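Local coordinates for ATP-dependent Clp protease proteolytic subunit (Listeria monocytogenes, PDB 4JCQ), which probably cleaves misfolded proteins into small peptides as the serine protease component, two stacked heptameric rings, of an ATP-dependent Clp machine, at residues Asp20-Leu25 with Asp51-Phe56; Lys40-Leu45 with Asp72-Ile77; Thr80-Gly85 with Asn104-Pro109; Thr111-His116 with Tyr176-Glu181. All blocks are in the same frame, centred on the assembly; numbering follows the deposited sequence.

Interaction 1: Asp20-Leu25 with Asp51-Phe56; sequences DTRTVL and DPITIF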
loop_
_atom_site.group_PDB
_atom_site.type_symbol
_atom_site.label_atom_id
_atom_site.label_comp_id
_atom_site.label_asym_id
_atom_site.label_seq_id
_atom_site.Cartn_x
_atom_site.Cartn_y
_atom_site.Cartn_z
ATOM N N ASP H 20 15.782 -13.518 16.948
ATOM C CA ASP H 20 16.796 -14.142 17.802
ATOM C C ASP H 20 17.417 -13.177 18.815
ATOM O O ASP H 20 17.920 -13.605 19.856
ATOM C CB ASP H 20 17.900 -14.784 16.952
ATOM C CG ASP H 20 17.438 -16.047 16.238
ATOM O OD1 ASP H 20 16.506 -16.719 16.729
ATOM O OD2 ASP H 20 18.020 -16.372 15.181
ATOM N N THR H 21 17.382 -11.881 18.507
ATOM C CA THR H 21 17.904 -10.852 19.413
ATOM C C THR H 21 16.985 -10.637 20.617
ATOM O O THR H 21 17.400 -10.056 21.624
ATOM C CB THR H 21 18.119 -9.501 18.697
ATOM O OG1 THR H 21 16.857 -8.974 18.267
ATOM C CG2 THR H 21 19.039 -9.660 17.497
ATOM N N ARG H 22 15.748 -11.126 20.502
ATOM C CA ARG H 22 14.680 -10.932 21.497
ATOM C C ARG H 22 14.592 -9.466 21.942
ATOM O O ARG H 22 14.641 -9.151 23.135
ATOM C CB ARG H 22 14.807 -11.894 22.698
ATOM C CG ARG H 22 15.657 -13.134 22.451
ATOM C CD ARG H 22 15.038 -14.450 22.913
ATOM N NE ARG H 22 14.088 -14.356 24.025
ATOM C CZ ARG H 22 12.848 -14.845 23.989
ATOM N NH1 ARG H 22 12.051 -14.728 25.044
ATOM N NH2 ARG H 22 12.402 -15.463 22.900
ATOM N N THR H 23 14.471 -8.582 20.953
ATOM C CA THR H 23 14.405 -7.143 21.176
ATOM C C THR H 23 13.101 -6.579 20.614
ATOM O O THR H 23 12.677 -6.939 19.514
ATOM C CB THR H 23 15.615 -6.421 20.540
ATOM O OG1 THR H 23 16.828 -6.951 21.090
ATOM C CG2 THR H 23 15.571 -4.929 20.813
ATOM N N VAL H 24 12.465 -5.707 21.389
ATOM C CA VAL H 24 11.239 -5.032 20.974
ATOM C C VAL H 24 11.467 -3.524 21.042
ATOM O O VAL H 24 11.998 -3.012 22.033
ATOM C CB VAL H 24 10.035 -5.438 21.862
ATOM C CG1 VAL H 24 8.779 -4.663 21.481
ATOM C CG2 VAL H 24 9.777 -6.937 21.764
ATOM N N LEU H 25 11.084 -2.820 19.983
ATOM C CA LEU H 25 11.197 -1.368 19.960
ATOM C C LEU H 25 9.830 -0.727 20.141
ATOM O O LEU H 25 8.885 -1.039 19.413
ATOM C CB LEU H 25 11.847 -0.881 18.657
ATOM C CG LEU H 25 13.211 -1.445 18.239
ATOM C CD1 LEU H 25 13.699 -0.731 16.988
ATOM C CD2 LEU H 25 14.250 -1.337 19.346
ATOM N N ASP H 51 13.826 -17.143 27.626
ATOM C CA ASP H 51 14.960 -16.217 27.660
ATOM C C ASP H 51 14.500 -14.760 27.798
ATOM O O ASP H 51 13.415 -14.411 27.333
ATOM C CB ASP H 51 15.822 -16.381 26.403
ATOM C CG ASP H 51 16.645 -17.662 26.412
ATOM O OD1 ASP H 51 17.243 -17.983 25.364
ATOM O OD2 ASP H 51 16.702 -18.348 27.457
ATOM N N PRO H 52 15.322 -13.910 28.446
ATOM C CA PRO H 52 14.969 -12.501 28.661
ATOM C C PRO H 52 14.684 -11.722 27.374
ATOM O O PRO H 52 15.196 -12.067 26.306
ATOM C CB PRO H 52 16.208 -11.931 29.356
ATOM C CG PRO H 52 16.821 -13.104 30.041
ATOM C CD PRO H 52 16.596 -14.256 29.107
ATOM N N ILE H 53 13.859 -10.685 27.494
ATOM C CA ILE H 53 13.516 -9.804 26.378
ATOM C C ILE H 53 13.957 -8.381 26.717
ATOM O O ILE H 53 13.779 -7.924 27.847
ATOM C CB ILE H 53 11.998 -9.840 26.075
ATOM C CG1 ILE H 53 11.565 -11.252 25.662
ATOM C CG2 ILE H 53 11.623 -8.830 24.993
ATOM C CD1 ILE H 53 10.067 -11.482 25.698
ATOM N N THR H 54 14.550 -7.696 25.741
ATOM C CA THR H 54 14.958 -6.301 25.910
ATOM C C THR H 54 14.029 -5.378 25.125
ATOM O O THR H 54 13.789 -5.594 23.936
ATOM C CB THR H 54 16.420 -6.082 25.464
ATOM O OG1 THR H 54 17.268 -7.030 26.123
ATOM C CG2 THR H 54 16.895 -4.666 25.805
ATOM N N ILE H 55 13.501 -4.360 25.799
ATOM C CA ILE H 55 12.643 -3.371 25.154
ATOM C C ILE H 55 13.309 -1.995 25.185
ATOM O O ILE H 55 13.639 -1.487 26.255
ATOM C CB ILE H 55 11.243 -3.290 25.812
ATOM C CG1 ILE H 55 10.548 -4.660 25.792
ATOM C CG2 ILE H 55 10.386 -2.243 25.114
ATOM C CD1 ILE H 55 9.175 -4.676 26.435
ATOM N N PHE H 56 13.516 -1.413 24.006
ATOM C CA PHE H 56 13.977 -0.029 23.885
ATOM C C PHE H 56 12.766 0.885 23.731
ATOM O O PHE H 56 11.948 0.691 22.827
ATOM C CB PHE H 56 14.924 0.137 22.688
ATOM C CG PHE H 56 16.255 -0.548 22.858
ATOM C CD1 PHE H 56 16.418 -1.881 22.501
ATOM C CD2 PHE H 56 17.351 0.145 23.364
ATOM C CE1 PHE H 56 17.645 -2.515 22.655
ATOM C CE2 PHE H 56 18.579 -0.482 23.523
ATOM C CZ PHE H 56 18.727 -1.815 23.166
#

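Interaction 2: Lys40-Leu45 with Asp72-Ile77; sequences KQLLLL and DMIKFI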
loop_
_atom_site.group_PDB
_atom_site.type_symbol
_atom_site.label_atom_id
_atom_site.label_comp_id
_atom_site.label_asym_id
_atom_site.label_seq_id
_atom_site.Cartn_x
_atom_site.Cartn_y
_atom_site.Cartn_z
ATOM N N LYS H 40 1.728 -8.776 20.129
ATOM C CA LYS H 40 2.064 -9.873 19.217
ATOM C C LYS H 40 3.532 -10.280 19.312
ATOM O O LYS H 40 3.843 -11.472 19.347
ATOM C CB LYS H 40 1.703 -9.518 17.771
ATOM C CG LYS H 40 0.226 -9.676 17.454
ATOM C CD LYS H 40 -0.098 -9.247 16.034
ATOM C CE LYS H 40 -1.588 -9.367 15.759
ATOM N NZ LYS H 40 -1.938 -8.911 14.385
ATOM N N GLN H 41 4.422 -9.290 19.364
ATOM C CA GLN H 41 5.859 -9.538 19.481
ATOM C C GLN H 41 6.213 -10.225 20.797
ATOM O O GLN H 41 6.992 -11.178 20.810
ATOM C CB GLN H 41 6.656 -8.239 19.337
ATOM C CG GLN H 41 6.674 -7.662 17.931
ATOM C CD GLN H 41 7.454 -6.367 17.853
ATOM O OE1 GLN H 41 8.662 -6.344 18.078
ATOM N NE2 GLN H 41 6.764 -5.279 17.532
ATOM N N LEU H 42 5.631 -9.742 21.894
ATOM C CA LEU H 42 5.885 -10.305 23.222
ATOM C C LEU H 42 5.369 -11.737 23.360
ATOM O O LEU H 42 6.038 -12.584 23.956
ATOM C CB LEU H 42 5.290 -9.416 24.322
ATOM C CG LEU H 42 5.921 -8.040 24.571
ATOM C CD1 LEU H 42 5.133 -7.279 25.628
ATOM C CD2 LEU H 42 7.387 -8.149 24.974
ATOM N N LEU H 43 4.187 -11.998 22.805
ATOM C CA LEU H 43 3.601 -13.339 22.819
ATOM C C LEU H 43 4.386 -14.311 21.942
ATOM O O LEU H 43 4.558 -15.478 22.301
ATOM C CB LEU H 43 2.129 -13.298 22.394
ATOM C CG LEU H 43 1.126 -12.693 23.385
ATOM C CD1 LEU H 43 -0.180 -12.346 22.687
ATOM C CD2 LEU H 43 0.877 -13.617 24.571
ATOM N N LEU H 44 4.865 -13.820 20.800
ATOM C CA LEU H 44 5.682 -14.612 19.886
ATOM C C LEU H 44 7.015 -14.996 20.535
ATOM O O LEU H 44 7.422 -16.156 20.478
ATOM C CB LEU H 44 5.896 -13.853 18.566
ATOM C CG LEU H 44 6.570 -14.463 17.325
ATOM C CD1 LEU H 44 8.065 -14.179 17.307
ATOM C CD2 LEU H 44 6.287 -15.953 17.147
ATOM N N LEU H 45 7.675 -14.023 21.162
ATOM C CA LEU H 45 8.950 -14.259 21.844
ATOM C C LEU H 45 8.805 -15.196 23.044
ATOM O O LEU H 45 9.684 -16.024 23.300
ATOM C CB LEU H 45 9.599 -12.936 22.268
ATOM C CG LEU H 45 10.168 -12.037 21.164
ATOM C CD1 LEU H 45 10.485 -10.654 21.711
ATOM C CD2 LEU H 45 11.397 -12.652 20.507
ATOM N N ASP H 72 0.791 -4.266 31.337
ATOM C CA ASP H 72 0.303 -5.538 31.870
ATOM C C ASP H 72 0.809 -6.752 31.091
ATOM O O ASP H 72 1.065 -7.800 31.682
ATOM C CB ASP H 72 -1.227 -5.543 31.953
ATOM C CG ASP H 72 -1.758 -4.714 33.114
ATOM O OD1 ASP H 72 -2.994 -4.651 33.280
ATOM O OD2 ASP H 72 -0.949 -4.121 33.862
ATOM N N MET H 73 0.965 -6.607 29.776
ATOM C CA MET H 73 1.502 -7.690 28.943
ATOM C C MET H 73 2.959 -8.001 29.281
ATOM O O MET H 73 3.371 -9.164 29.262
ATOM C CB MET H 73 1.355 -7.377 27.448
ATOM C CG MET H 73 -0.060 -7.531 26.897
ATOM S SD MET H 73 -0.805 -9.168 27.097
ATOM C CE MET H 73 0.416 -10.223 26.328
ATOM N N ILE H 74 3.727 -6.954 29.590
ATOM C CA ILE H 74 5.113 -7.097 30.040
ATOM C C ILE H 74 5.188 -7.939 31.316
ATOM O O ILE H 74 6.019 -8.843 31.418
ATOM C CB ILE H 74 5.793 -5.718 30.239
ATOM C CG1 ILE H 74 6.138 -5.092 28.882
ATOM C CG2 ILE H 74 7.050 -5.835 31.094
ATOM C CD1 ILE H 74 6.438 -3.607 28.938
ATOM N N LYS H 75 4.308 -7.649 32.273
ATOM C CA LYS H 75 4.249 -8.402 33.528
ATOM C C LYS H 75 3.618 -9.788 33.365
ATOM O O LYS H 75 3.936 -10.707 34.123
ATOM C CB LYS H 75 3.503 -7.607 34.604
ATOM C CG LYS H 75 4.275 -6.413 35.139
ATOM C CD LYS H 75 3.697 -5.927 36.459
ATOM C CE LYS H 75 4.586 -4.868 37.088
ATOM N NZ LYS H 75 4.144 -4.516 38.465
ATOM N N PHE H 76 2.736 -9.929 32.376
ATOM C CA PHE H 76 1.992 -11.172 32.147
ATOM C C PHE H 76 2.862 -12.314 31.620
ATOM O O PHE H 76 2.773 -13.442 32.110
ATOM C CB PHE H 76 0.802 -10.923 31.207
ATOM C CG PHE H 76 -0.003 -12.155 30.897
ATOM C CD1 PHE H 76 -0.903 -12.670 31.827
ATOM C CD2 PHE H 76 0.127 -12.797 29.667
ATOM C CE1 PHE H 76 -1.648 -13.805 31.541
ATOM C CE2 PHE H 76 -0.617 -13.931 29.376
ATOM C CZ PHE H 76 -1.505 -14.435 30.313
ATOM N N ILE H 77 3.692 -12.017 30.623
ATOM C CA ILE H 77 4.519 -13.038 29.973
ATOM C C ILE H 77 5.577 -13.609 30.920
ATOM O O ILE H 77 6.011 -12.937 31.857
ATOM C CB ILE H 77 5.169 -12.523 28.663
ATOM C CG1 ILE H 77 6.066 -11.305 28.932
ATOM C CG2 ILE H 77 4.094 -12.212 27.625
ATOM C CD1 ILE H 77 6.957 -10.914 27.770
#

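Interaction 3: Thr80-Gly85 with Asn104-Pro109; sequences TVKVVG and NRFSLP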
loop_
_atom_site.group_PDB
_atom_site.type_symbol
_atom_site.label_atom_id
_atom_site.label_comp_id
_atom_site.label_asym_id
_atom_site.label_seq_id
_atom_site.Cartn_x
_atom_site.Cartn_y
_atom_site.Cartn_z
ATOM N N THR H 80 11.638 -12.684 31.562
ATOM C CA THR H 80 12.022 -11.456 32.251
ATOM C C THR H 80 12.238 -10.347 31.223
ATOM O O THR H 80 12.925 -10.546 30.220
ATOM C CB THR H 80 13.302 -11.661 33.088
ATOM O OG1 THR H 80 13.069 -12.674 34.071
ATOM C CG2 THR H 80 13.716 -10.373 33.793
ATOM N N VAL H 81 11.642 -9.186 31.478
ATOM C CA VAL H 81 11.730 -8.061 30.556
ATOM C C VAL H 81 12.668 -6.981 31.089
ATOM O O VAL H 81 12.491 -6.483 32.202
ATOM C CB VAL H 81 10.335 -7.469 30.246
ATOM C CG1 VAL H 81 10.455 -6.187 29.431
ATOM C CG2 VAL H 81 9.473 -8.486 29.508
ATOM N N LYS H 82 13.671 -6.643 30.286
ATOM C CA LYS H 82 14.550 -5.513 30.566
ATOM C C LYS H 82 14.123 -4.332 29.703
ATOM O O LYS H 82 13.799 -4.504 28.526
ATOM C CB LYS H 82 16.007 -5.870 30.263
ATOM C CG LYS H 82 16.619 -6.904 31.194
ATOM C CD LYS H 82 18.031 -7.257 30.754
ATOM C CE LYS H 82 18.752 -8.101 31.794
ATOM N NZ LYS H 82 18.154 -9.457 31.953
ATOM N N VAL H 83 14.117 -3.137 30.288
ATOM C CA VAL H 83 13.778 -1.929 29.535
ATOM C C VAL H 83 14.967 -0.975 29.433
ATOM O O VAL H 83 15.736 -0.812 30.385
ATOM C CB VAL H 83 12.530 -1.197 30.091
ATOM C CG1 VAL H 83 11.276 -2.040 29.893
ATOM C CG2 VAL H 83 12.708 -0.825 31.558
ATOM N N VAL H 84 15.119 -0.371 28.259
ATOM C CA VAL H 84 16.155 0.628 28.023
ATOM C C VAL H 84 15.504 1.903 27.495
ATOM O O VAL H 84 15.004 1.937 26.369
ATOM C CB VAL H 84 17.230 0.134 27.023
ATOM C CG1 VAL H 84 18.324 1.181 26.862
ATOM C CG2 VAL H 84 17.834 -1.189 27.472
ATOM N N GLY H 85 15.502 2.946 28.320
ATOM C CA GLY H 85 14.973 4.242 27.916
ATOM C C GLY H 85 15.946 4.935 26.984
ATOM O O GLY H 85 17.160 4.883 27.199
ATOM N N ASN H 104 16.005 -4.185 36.437
ATOM C CA ASN H 104 15.986 -4.392 34.988
ATOM C C ASN H 104 15.655 -3.120 34.197
ATOM O O ASN H 104 15.345 -3.188 33.006
ATOM C CB ASN H 104 15.010 -5.517 34.624
ATOM C CG ASN H 104 15.407 -6.853 35.220
ATOM O OD1 ASN H 104 16.586 -7.208 35.252
ATOM N ND2 ASN H 104 14.422 -7.605 35.696
ATOM N N ARG H 105 15.738 -1.967 34.860
ATOM C CA ARG H 105 15.415 -0.687 34.222
ATOM C C ARG H 105 16.672 0.126 33.921
ATOM O O ARG H 105 17.336 0.638 34.828
ATOM C CB ARG H 105 14.411 0.115 35.062
ATOM C CG ARG H 105 13.096 -0.614 35.306
ATOM C CD ARG H 105 11.941 0.336 35.590
ATOM N NE ARG H 105 12.114 1.079 36.836
ATOM C CZ ARG H 105 11.555 0.752 38.000
ATOM N NH1 ARG H 105 10.771 -0.317 38.101
ATOM N NH2 ARG H 105 11.780 1.504 39.069
ATOM N N PHE H 106 16.980 0.234 32.632
ATOM C CA PHE H 106 18.203 0.878 32.162
ATOM C C PHE H 106 17.899 2.139 31.361
ATOM O O PHE H 106 16.765 2.357 30.924
ATOM C CB PHE H 106 19.017 -0.091 31.294
ATOM C CG PHE H 106 19.417 -1.359 32.000
ATOM C CD1 PHE H 106 18.568 -2.463 32.013
ATOM C CD2 PHE H 106 20.649 -1.456 32.641
ATOM C CE1 PHE H 106 18.937 -3.634 32.659
ATOM C CE2 PHE H 106 21.024 -2.627 33.287
ATOM C CZ PHE H 106 20.166 -3.716 33.296
ATOM N N SER H 107 18.922 2.967 31.171
ATOM C CA SER H 107 18.804 4.131 30.305
ATOM C C SER H 107 20.074 4.395 29.514
ATOM O O SER H 107 21.186 4.264 30.032
ATOM C CB SER H 107 18.449 5.377 31.113
ATOM O OG SER H 107 18.193 6.473 30.249
ATOM N N LEU H 108 19.891 4.768 28.251
ATOM C CA LEU H 108 20.966 5.347 27.456
ATOM C C LEU H 108 21.180 6.792 27.932
ATOM O O LEU H 108 20.253 7.402 28.471
ATOM C CB LEU H 108 20.620 5.266 25.963
ATOM C CG LEU H 108 21.139 4.070 25.140
ATOM C CD1 LEU H 108 21.474 2.824 25.953
ATOM C CD2 LEU H 108 20.192 3.730 23.996
ATOM N N PRO H 109 22.402 7.338 27.757
ATOM C CA PRO H 109 22.754 8.627 28.377
ATOM C C PRO H 109 21.903 9.822 27.939
ATOM O O PRO H 109 21.553 10.661 28.772
ATOM C CB PRO H 109 24.215 8.835 27.953
ATOM C CG PRO H 109 24.721 7.469 27.631
ATOM C CD PRO H 109 23.544 6.763 27.023
HETATM O O HOH W 1 11.879 -6.919 34.920
#

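Interaction 4: Thr111-His116 with Tyr176-Glu181; sequences TRYMIH and YGIVNE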
loop_
_atom_site.group_PDB
_atom_site.type_symbol
_atom_site.label_atom_id
_atom_site.label_comp_id
_atom_site.label_asym_id
_atom_site.label_seq_id
_atom_site.Cartn_x
_atom_site.Cartn_y
_atom_site.Cartn_z
ATOM N N THR H 111 18.758 10.821 27.320
ATOM C CA THR H 111 17.348 10.537 27.541
ATOM C C THR H 111 16.820 11.448 28.641
ATOM O O THR H 111 17.506 11.690 29.637
ATOM C CB THR H 111 17.130 9.065 27.963
ATOM O OG1 THR H 111 17.882 8.201 27.105
ATOM C CG2 THR H 111 15.650 8.677 27.898
ATOM N N ARG H 112 15.608 11.959 28.449
ATOM C CA ARG H 112 14.903 12.685 29.502
ATOM C C ARG H 112 13.582 11.996 29.848
ATOM O O ARG H 112 12.996 11.300 29.012
ATOM C CB ARG H 112 14.695 14.162 29.137
ATOM C CG ARG H 112 14.210 14.424 27.720
ATOM C CD ARG H 112 13.931 15.904 27.512
ATOM N NE ARG H 112 13.415 16.186 26.175
ATOM C CZ ARG H 112 12.703 17.263 25.852
ATOM N NH1 ARG H 112 12.279 17.432 24.607
ATOM N NH2 ARG H 112 12.408 18.169 26.774
ATOM N N TYR H 113 13.137 12.189 31.087
ATOM C CA TYR H 113 11.981 11.484 31.643
ATOM C C TYR H 113 10.970 12.466 32.223
ATOM O O TYR H 113 11.352 13.461 32.842
ATOM C CB TYR H 113 12.435 10.503 32.734
ATOM C CG TYR H 113 13.263 9.347 32.210
ATOM C CD1 TYR H 113 12.692 8.092 32.013
ATOM C CD2 TYR H 113 14.613 9.514 31.895
ATOM C CE1 TYR H 113 13.441 7.033 31.522
ATOM C CE2 TYR H 113 15.370 8.462 31.402
ATOM C CZ TYR H 113 14.776 7.226 31.215
ATOM O OH TYR H 113 15.518 6.182 30.722
ATOM N N MET H 114 9.684 12.185 32.023
ATOM C CA MET H 114 8.613 12.999 32.609
ATOM C C MET H 114 7.440 12.122 33.029
ATOM O O MET H 114 6.877 11.406 32.206
ATOM C CB MET H 114 8.149 14.082 31.629
ATOM C CG MET H 114 7.083 15.011 32.201
ATOM S SD MET H 114 6.642 16.369 31.106
ATOM C CE MET H 114 5.749 15.512 29.809
ATOM N N ILE H 115 7.067 12.183 34.305
ATOM C CA ILE H 115 5.986 11.325 34.801
ATOM C C ILE H 115 4.592 11.958 34.720
ATOM O O ILE H 115 3.606 11.320 35.089
ATOM C CB ILE H 115 6.253 10.764 36.221
ATOM C CG1 ILE H 115 6.126 11.853 37.291
ATOM C CG2 ILE H 115 7.598 10.049 36.280
ATOM C CD1 ILE H 115 5.877 11.295 38.677
ATOM N N HIS H 116 4.518 13.195 34.227
ATOM C CA HIS H 116 3.234 13.863 33.986
ATOM C C HIS H 116 2.267 12.950 33.296
ATOM O O HIS H 116 2.619 12.296 32.315
ATOM C CB HIS H 116 3.423 15.113 33.134
ATOM C CG HIS H 116 2.122 15.770 32.724
ATOM N ND1 HIS H 116 1.576 15.600 31.505
ATOM C CD2 HIS H 116 1.257 16.603 33.430
ATOM C CE1 HIS H 116 0.425 16.296 31.428
ATOM N NE2 HIS H 116 0.232 16.911 32.606
ATOM N N TYR H 176 15.373 9.638 41.257
ATOM C CA TYR H 176 13.933 9.552 41.493
ATOM C C TYR H 176 13.464 8.110 41.707
ATOM O O TYR H 176 12.422 7.877 42.320
ATOM C CB TYR H 176 13.181 10.173 40.313
ATOM C CG TYR H 176 11.779 10.644 40.626
ATOM C CD1 TYR H 176 11.552 11.921 41.141
ATOM C CD2 TYR H 176 10.680 9.822 40.390
ATOM C CE1 TYR H 176 10.267 12.361 41.423
ATOM C CE2 TYR H 176 9.392 10.253 40.664
ATOM C CZ TYR H 176 9.191 11.522 41.181
ATOM O OH TYR H 176 7.915 11.951 41.453
ATOM N N GLY H 177 14.235 7.152 41.198
ATOM C CA GLY H 177 13.886 5.735 41.299
ATOM C C GLY H 177 13.254 5.161 40.041
ATOM O O GLY H 177 12.762 4.031 40.049
ATOM N N ILE H 178 13.263 5.941 38.962
ATOM C CA ILE H 178 12.750 5.486 37.665
ATOM C C ILE H 178 13.802 4.619 36.975
ATOM O O ILE H 178 13.544 3.459 36.641
ATOM C CB ILE H 178 12.355 6.674 36.755
ATOM C CG1 ILE H 178 11.241 7.504 37.405
ATOM C CG2 ILE H 178 11.917 6.186 35.378
ATOM C CD1 ILE H 178 11.119 8.910 36.846
ATOM N N VAL H 179 14.988 5.190 36.776
ATOM C CA VAL H 179 16.110 4.493 36.154
ATOM C C VAL H 179 16.986 3.872 37.240
ATOM O O VAL H 179 17.291 4.523 38.239
ATOM C CB VAL H 179 16.957 5.460 35.294
ATOM C CG1 VAL H 179 18.176 4.755 34.710
ATOM C CG2 VAL H 179 16.111 6.070 34.185
ATOM N N ASN H 180 17.384 2.617 37.045
ATOM C CA ASN H 180 18.290 1.953 37.979
ATOM C C ASN H 180 19.754 2.116 37.584
ATOM O O ASN H 180 20.608 2.364 38.438
ATOM C CB ASN H 180 17.949 0.468 38.112
ATOM C CG ASN H 180 18.592 -0.176 39.329
ATOM O OD1 ASN H 180 19.324 -1.160 39.212
ATOM N ND2 ASN H 180 18.317 0.375 40.504
ATOM N N GLU H 181 20.035 1.980 36.290
ATOM C CA GLU H 181 21.405 2.001 35.790
ATOM C C GLU H 181 21.503 2.728 34.450
ATOM O O GLU H 181 20.731 2.460 33.528
ATOM C CB GLU H 181 21.935 0.569 35.660
ATOM C CG GLU H 181 23.439 0.460 35.462
ATOM C CD GLU H 181 23.928 -0.979 35.419
ATOM O OE1 GLU H 181 25.040 -1.209 34.898
ATOM O OE2 GLU H 181 23.209 -1.882 35.903
#

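Interaction 1: Asp20-Leu25 with Asp51-Phe56
Arg22 lies against Asp51, Pro52 and Ile53 at the point where two neighbouring strands begin, and its side chain can be followed atom by atom. CB and CG pass the carbonyl oxygen of Pro52, and CD comes beside CB of Asp51. At NE the chain makes a weak hydrogen bond to Pro52 O (3.4 Å). The grip tightens at the tip: NH1 donates to Asp51 O at 2.7 Å, with the acceptor 22° out of the guanidinium plane. The same nitrogen lies 3.6 Å from Ile53 CG1. NH2 turns elsewhere, to the carbonyl of Leu45 on helix 32-48. Bends at chi2 (-133°) and chi3 (-27°) set CD and then NE beside the Asp51-Pro52 backbone. Across the contact its bonds go to main-chain carbonyls; the Asp51 carboxylate is not in contact, OD1 lying 5.0 Å from Arg22 NE.

Beyond Arg22 the backbones pair in parallel, Thr54 N binding Arg22 O and Val24 N binding Thr54 O (2.9 Å), with Phe56 N closing on Val24 O. On one face Thr23 CG2 meets the edge of the Phe56 ring at CD1 (3.6 Å), while Leu25 CD2 packs on Phe56 CB (3.7 Å). The other face carries Val24, whose CB touches Ile55 CG1 (4.0 Å). Strand 23-27, helix 32-48 and strand 53-59 form a beta-alpha-beta unit, here at the edge of the parallel sheet of the ClpP/crotonase fold.

Interaction 2: Lys40-Leu45 with Asp72-Ile77
Met73, one turn before its helix ends, meets both Leu42 and Leu43 of the neighbouring helix. Its CB lies 4.2 Å from Leu42 CD1, while the chain, bent at chi2 and again at chi3 (-55°), brings its terminal methyl CE to Leu43 CD2 at 3.8 Å. The side chains of Met73 and Leu43 cross at about a right angle, and CE also rests near Leu43 CG. Next comes Ile74, whose CB points away from the other helix; even so, its CG1 reaches Leu42 CD1 at 4.0 Å. That one leucine methyl is therefore shared between Met73 and Ile74. The two helical segments run almost parallel, 4° apart with axes 10.3 Å from each other, as expected of successive crossover helices laid over one face of a parallel beta sheet. On the sheet side, Ile74 touches Ile55 and Ile77 touches Ile53, both on strand 53-59. At Ile77 the chain leaves helical geometry. CG1 of Ile77 sits between the backbone N and the carbonyl carbon (chi1 60°), and CD1 at the end of that branch packs on Leu42 CD2 at 4.0 Å, with Leu42 CB close by.

Interaction 3: Thr80-Gly85 with Asn104-Pro109
Strands 81-85 and 105-108 run parallel, 27° apart, and are joined by four backbone hydrogen bonds: Val83 N to Asn104 O, Phe106 N to Val83 O (2.8 Å), Gly85 N to Phe106 O and Leu108 N to Gly85 O. Ahead of this ladder, Asn104 ND2 lies 3.4 Å from Thr80 CG2 and donates to a water that in turn donates to Val81 O, so the water bridges the two segments ahead of the first direct bond. This pair continues the parallel sheet of the ClpP/crotonase fold, strand 81-86 lying between strands 53-59 and 105-108. On one face the Phe106 ring lies alongside the Lys82 chain, CE1 being 4.2 Å from Lys82 CD, and has Val83 O at its edge. Val84 CG2 reaches Phe106 CB, and its other methyl, CG1, anti to the backbone N (chi1 -177°), meets Leu108 CD1 at 3.7 Å. On the opposite face Val83 CG2 rests on Arg105 CG (3.8 Å), the two side chains pointing the same way. The guanidinium of Arg105 goes on to bind carbonyls of Ile178, Gly177, Ala150 and Ala100.

Interaction 4: Thr111-His116 with Tyr176-Glu181
Val179 sets one methyl, CG2, over a face of the Tyr113 ring, 3.9 Å from its centroid and 30° off the ring normal, a CH-pi contact. The two side chains cross at about a right angle, and the methyl is displaced toward the phenol end, 3.5 Å from Tyr113 CZ. The hydroxyl at that end is bonded to Ser107, which anchors the outer end of the ring. Tyr113 and Ile178, by contrast, slide past each other in opposite directions, Ile178 CG2 coming to 3.9 Å from the ring atom CD1.

Two residues on, Ile115 crosses Ile178 obliquely, with its CG2 3.7 Å from Ile178 CD1. Its longer branch starts between the backbone N and the carbonyl carbon (chi1 72°) and ends in CD1, which meets Tyr176 tip to tip, 3.5 Å from OH. That hydroxyl is in turn hydrogen-bonded to Asp161.

Gly177, with positive phi, ends helix 170-176 in a Schellman motif; Ile178 and Val179 follow directly and, like Tyr176, point toward segment 111-116. His116, predicted to be the catalytic histidine, comes directly after Ile115 and binds Ser91 OG through its carbonyl oxygen. Helix 92-97 packs on Tyr113, Ile115, Ile178 and Val179, helix 155-162 on Ile115 and Tyr176, and strand 88-90 pairs with strand 111-114.

Interactions 1 and 3 are successive steps across one parallel sheet, with centres 11 Å apart: Ile55 N meets Lys82 O and Ile55 O meets Val84 N, both at 2.7 Å. Interaction 2 covers one face of that sheet, Ile53 CD1 packing on Ile77 CD1 at 3.8 Å and Ile74 CG2 on Val81 CB at 3.8 Å. Interaction 4 joins interaction 3 through polar links, Arg105 NE to Ile178 O (2.8 Å) and Ser107 OG to Tyr113 OH (2.7 Å). It alone includes a predicted active-site residue, His116, and the side chain of Ile115 lies about 7 Å from that of Ser91, the predicted nucleophile. Interaction 2 is remote from interaction 4, their centres about 23 Å apart.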